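Long-range contact in glycosyl transferase (PDB 5TZJ), which belongs to glycosyl transferase family 2 and holds uridine-diphosphate-N-acetylglucosamine in a pocket lined partly by loops: residues E172-A176 with M211-V216. Sequence-based numbering, arbitrary orientation.
With UD1 (uridine-diphosphate-N-acetylglucosamine), chain C.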
loop_
_atom_site.group_PDB
_atom_site.type_symbol
_atom_site.label_atom_id
_atom_site.label_comp_id
_atom_site.label_asym_id
_atom_site.label_seq_id
_atom_site.Cartn_x
_atom_site.Cartn_y
_atom_site.Cartn_z
ATOM N N GLU A 172 11.822 -7.069 -7.715
ATOM C CA GLU A 172 12.438 -8.133 -6.882
ATOM C C GLU A 172 12.108 -7.986 -5.388
ATOM O O GLU A 172 12.968 -8.131 -4.522
ATOM C CB GLU A 172 13.953 -8.191 -7.088
ATOM C CG GLU A 172 14.360 -9.131 -8.202
ATOM C CD GLU A 172 15.850 -9.140 -8.469
ATOM O OE1 GLU A 172 16.261 -9.552 -9.585
ATOM O OE2 GLU A 172 16.612 -8.746 -7.559
ATOM N N LEU A 173 10.849 -7.711 -5.075
ATOM C CA LEU A 173 10.438 -7.460 -3.699
ATOM C C LEU A 173 9.065 -8.088 -3.520
ATOM O O LEU A 173 8.110 -7.753 -4.253
ATOM C CB LEU A 173 10.430 -5.952 -3.415
ATOM C CG LEU A 173 9.780 -5.566 -2.119
ATOM C CD1 LEU A 173 10.685 -6.021 -0.972
ATOM C CD2 LEU A 173 9.539 -4.048 -2.127
ATOM N N LYS A 174 8.975 -9.029 -2.574
ATOM C CA LYS A 174 7.761 -9.833 -2.462
ATOM C C LYS A 174 6.546 -8.981 -2.086
ATOM O O LYS A 174 5.434 -9.245 -2.567
ATOM C CB LYS A 174 7.951 -10.977 -1.460
ATOM C CG LYS A 174 9.095 -11.943 -1.792
ATOM C CD LYS A 174 8.651 -13.071 -2.700
ATOM C CE LYS A 174 9.816 -13.972 -3.044
ATOM N NZ LYS A 174 9.383 -15.145 -3.863
ATOM N N SER A 175 6.734 -7.954 -1.249
ATOM C CA SER A 175 5.612 -7.153 -0.743
ATOM C C SER A 175 6.119 -5.811 -0.193
ATOM O O SER A 175 7.325 -5.589 -0.026
ATOM C CB SER A 175 4.820 -7.912 0.344
ATOM O OG SER A 175 5.610 -8.155 1.523
ATOM N N ALA A 176 5.162 -4.933 0.134
ATOM C CA ALA A 176 5.349 -3.522 0.467
ATOM C C ALA A 176 5.802 -2.678 -0.727
ATOM O O ALA A 176 5.902 -1.450 -0.595
ATOM C CB ALA A 176 6.317 -3.308 1.642
ATOM N N MET A 211 1.475 -12.958 -1.761
ATOM C CA MET A 211 2.702 -12.170 -1.624
ATOM C C MET A 211 2.775 -11.456 -0.281
ATOM O O MET A 211 3.799 -11.517 0.412
ATOM C CB MET A 211 2.819 -11.154 -2.763
ATOM C CG MET A 211 3.202 -11.805 -4.067
ATOM S SD MET A 211 4.605 -12.898 -3.823
ATOM C CE MET A 211 5.885 -11.823 -4.349
ATOM N N SER A 212 1.691 -10.793 0.120
ATOM C CA SER A 212 1.816 -9.992 1.331
ATOM C C SER A 212 2.029 -10.834 2.598
ATOM O O SER A 212 2.173 -10.246 3.673
ATOM C CB SER A 212 0.608 -9.069 1.478
ATOM O OG SER A 212 -0.591 -9.800 1.484
ATOM N N SER A 213 2.125 -12.165 2.501
ATOM C CA SER A 213 2.559 -13.003 3.614
ATOM C C SER A 213 3.885 -13.730 3.348
ATOM O O SER A 213 4.310 -14.548 4.176
ATOM C CB SER A 213 1.459 -14.013 3.975
ATOM O OG SER A 213 1.480 -15.161 3.137
ATOM N N ALA A 214 4.558 -13.452 2.227
ATOM C CA ALA A 214 5.840 -14.077 1.904
ATOM C C ALA A 214 6.982 -13.396 2.673
ATOM O O ALA A 214 6.852 -12.267 3.144
ATOM C CB ALA A 214 6.098 -14.014 0.393
ATOM N N TYR A 215 8.118 -14.088 2.802
ATOM C CA TYR A 215 9.205 -13.513 3.591
ATOM C C TYR A 215 9.887 -12.381 2.830
ATOM O O TYR A 215 10.203 -12.514 1.643
ATOM C CB TYR A 215 10.244 -14.566 3.981
ATOM C CG TYR A 215 11.440 -13.978 4.739
ATOM C CD1 TYR A 215 11.329 -13.607 6.079
ATOM C CD2 TYR A 215 12.676 -13.786 4.108
ATOM C CE1 TYR A 215 12.407 -13.061 6.764
ATOM C CE2 TYR A 215 13.770 -13.238 4.793
ATOM C CZ TYR A 215 13.621 -12.875 6.115
ATOM O OH TYR A 215 14.688 -12.339 6.804
ATOM N N VAL A 216 10.081 -11.253 3.507
ATOM C CA VAL A 216 10.973 -10.182 3.073
ATOM C C VAL A 216 11.810 -9.789 4.284
ATOM O O VAL A 216 11.267 -9.585 5.376
ATOM C CB VAL A 216 10.196 -8.976 2.510
ATOM C CG1 VAL A 216 9.078 -8.589 3.444
ATOM C CG2 VAL A 216 11.114 -7.795 2.309
HETATM C "C1'" UD1 C . -1.671 -7.887 -1.763
HETATM C "C2'" UD1 C . -2.006 -6.648 -2.584
HETATM C "C3'" UD1 C . -1.247 -6.768 -3.863
HETATM C "C4'" UD1 C . 0.185 -6.541 -3.524
HETATM C "C5'" UD1 C . 0.670 -7.761 -2.738
HETATM C "C6'" UD1 C . 2.103 -7.591 -2.327
HETATM C "C7'" UD1 C . -4.257 -5.804 -1.862
HETATM C "C8'" UD1 C . -3.589 -5.182 -0.649
HETATM N "N2'" UD1 C . -3.474 -6.548 -2.815
HETATM O "O1'" UD1 C . -2.184 -8.963 -2.459
HETATM O "O3'" UD1 C . -1.744 -5.864 -4.891
HETATM O "O4'" UD1 C . 0.938 -6.355 -4.707
HETATM O "O5'" UD1 C . -0.176 -7.961 -1.529
HETATM O "O6'" UD1 C . 2.307 -6.285 -1.845
HETATM O "O7'" UD1 C . -5.420 -5.711 -2.032
HETATM N N1 UD1 C . 2.544 -12.057 -8.770
HETATM C C2 UD1 C . 3.584 -11.907 -9.828
HETATM N N3 UD1 C . 4.948 -12.494 -9.642
HETATM C C4 UD1 C . 5.242 -13.203 -8.401
HETATM C C5 UD1 C . 4.201 -13.328 -7.329
HETATM C C6 UD1 C . 2.854 -12.743 -7.528
HETATM O O2 UD1 C . 3.324 -11.331 -10.815
HETATM O O4 UD1 C . 6.324 -13.671 -8.253
HETATM C C1B UD1 C . 1.264 -11.426 -8.967
HETATM C C2B UD1 C . -0.017 -12.351 -8.580
HETATM O "O2'" UD1 C . -0.319 -13.253 -9.717
HETATM C C3B UD1 C . -0.976 -11.473 -8.292
HETATM C C4B UD1 C . -0.257 -10.227 -7.735
HETATM O O4B UD1 C . 1.219 -10.377 -8.148
HETATM O O3B UD1 C . -1.690 -11.003 -9.533
HETATM C C5B UD1 C . -0.289 -10.102 -6.315
HETATM O O5B UD1 C . 0.295 -11.232 -5.727
HETATM P PA UD1 C . -0.593 -11.995 -4.565
HETATM O O1A UD1 C . 0.011 -13.339 -4.249
HETATM O O2A UD1 C . -2.036 -12.120 -5.018
HETATM O O3A UD1 C . -0.510 -10.948 -3.270
HETATM P PB UD1 C . -1.714 -10.529 -2.215
HETATM O O1B UD1 C . -2.951 -11.393 -2.321
HETATM O O2B UD1 C . -1.021 -10.799 -0.888
#
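Met211 and Lys174 illustrate how a long, bent side chain can fill the seam between two loops while a ligand lies along its other flank. CB of Met211 starts beside the carbonyl oxygen of Lys174 and also lies close to the bridging O3A of UD1. The next atom, CG, passes along the ligand, 3.4 Å from its O5B. SD then reaches the uracil ring, 3.6 Å from UD1 C5. A bend at chi2 (-49°) and another about the CG-SD bond turn the terminal methyl back to the protein, where CE lies against the Lys174 backbone, 3.2 Å from Lys174 O. That oxygen is buried here by Met211 carbons without a hydrogen-bonding partner. CE also comes within a tight 3.5 Å of Lys174 CD, the two side chains crossing at about a right angle. The Lys174 chain, bent at chi2, carries its amine off from this packing after its CB has met the methyl of Ala214. In family 2 enzymes the nucleotide-binding region is of the GT-A, Rossmann-like type, and here the loop entering helix 177-188 meets the one ahead of helix 218-233 beside the ligand. The second loop begins as a 3-10 turn whose amides face the diphosphate: Met211 N donates to UD1 O1A at 2.9 Å and 159°, and Ser212 N donates to UD1 O2B at 164°. Ser212 OG gives O2B a second bond, 2.6 Å long; the turn's amino end may favour the negative charge. Ser175 lies on the Met211-Ser212 backbone, its CB 3.7 Å from Met211 O, the atom that accepts the amide of Ala214. Farther along, Leu173 CD1 meets Val216 CG2 at 3.8 Å, with Leu173 also resting on Val224 of helix 218-233.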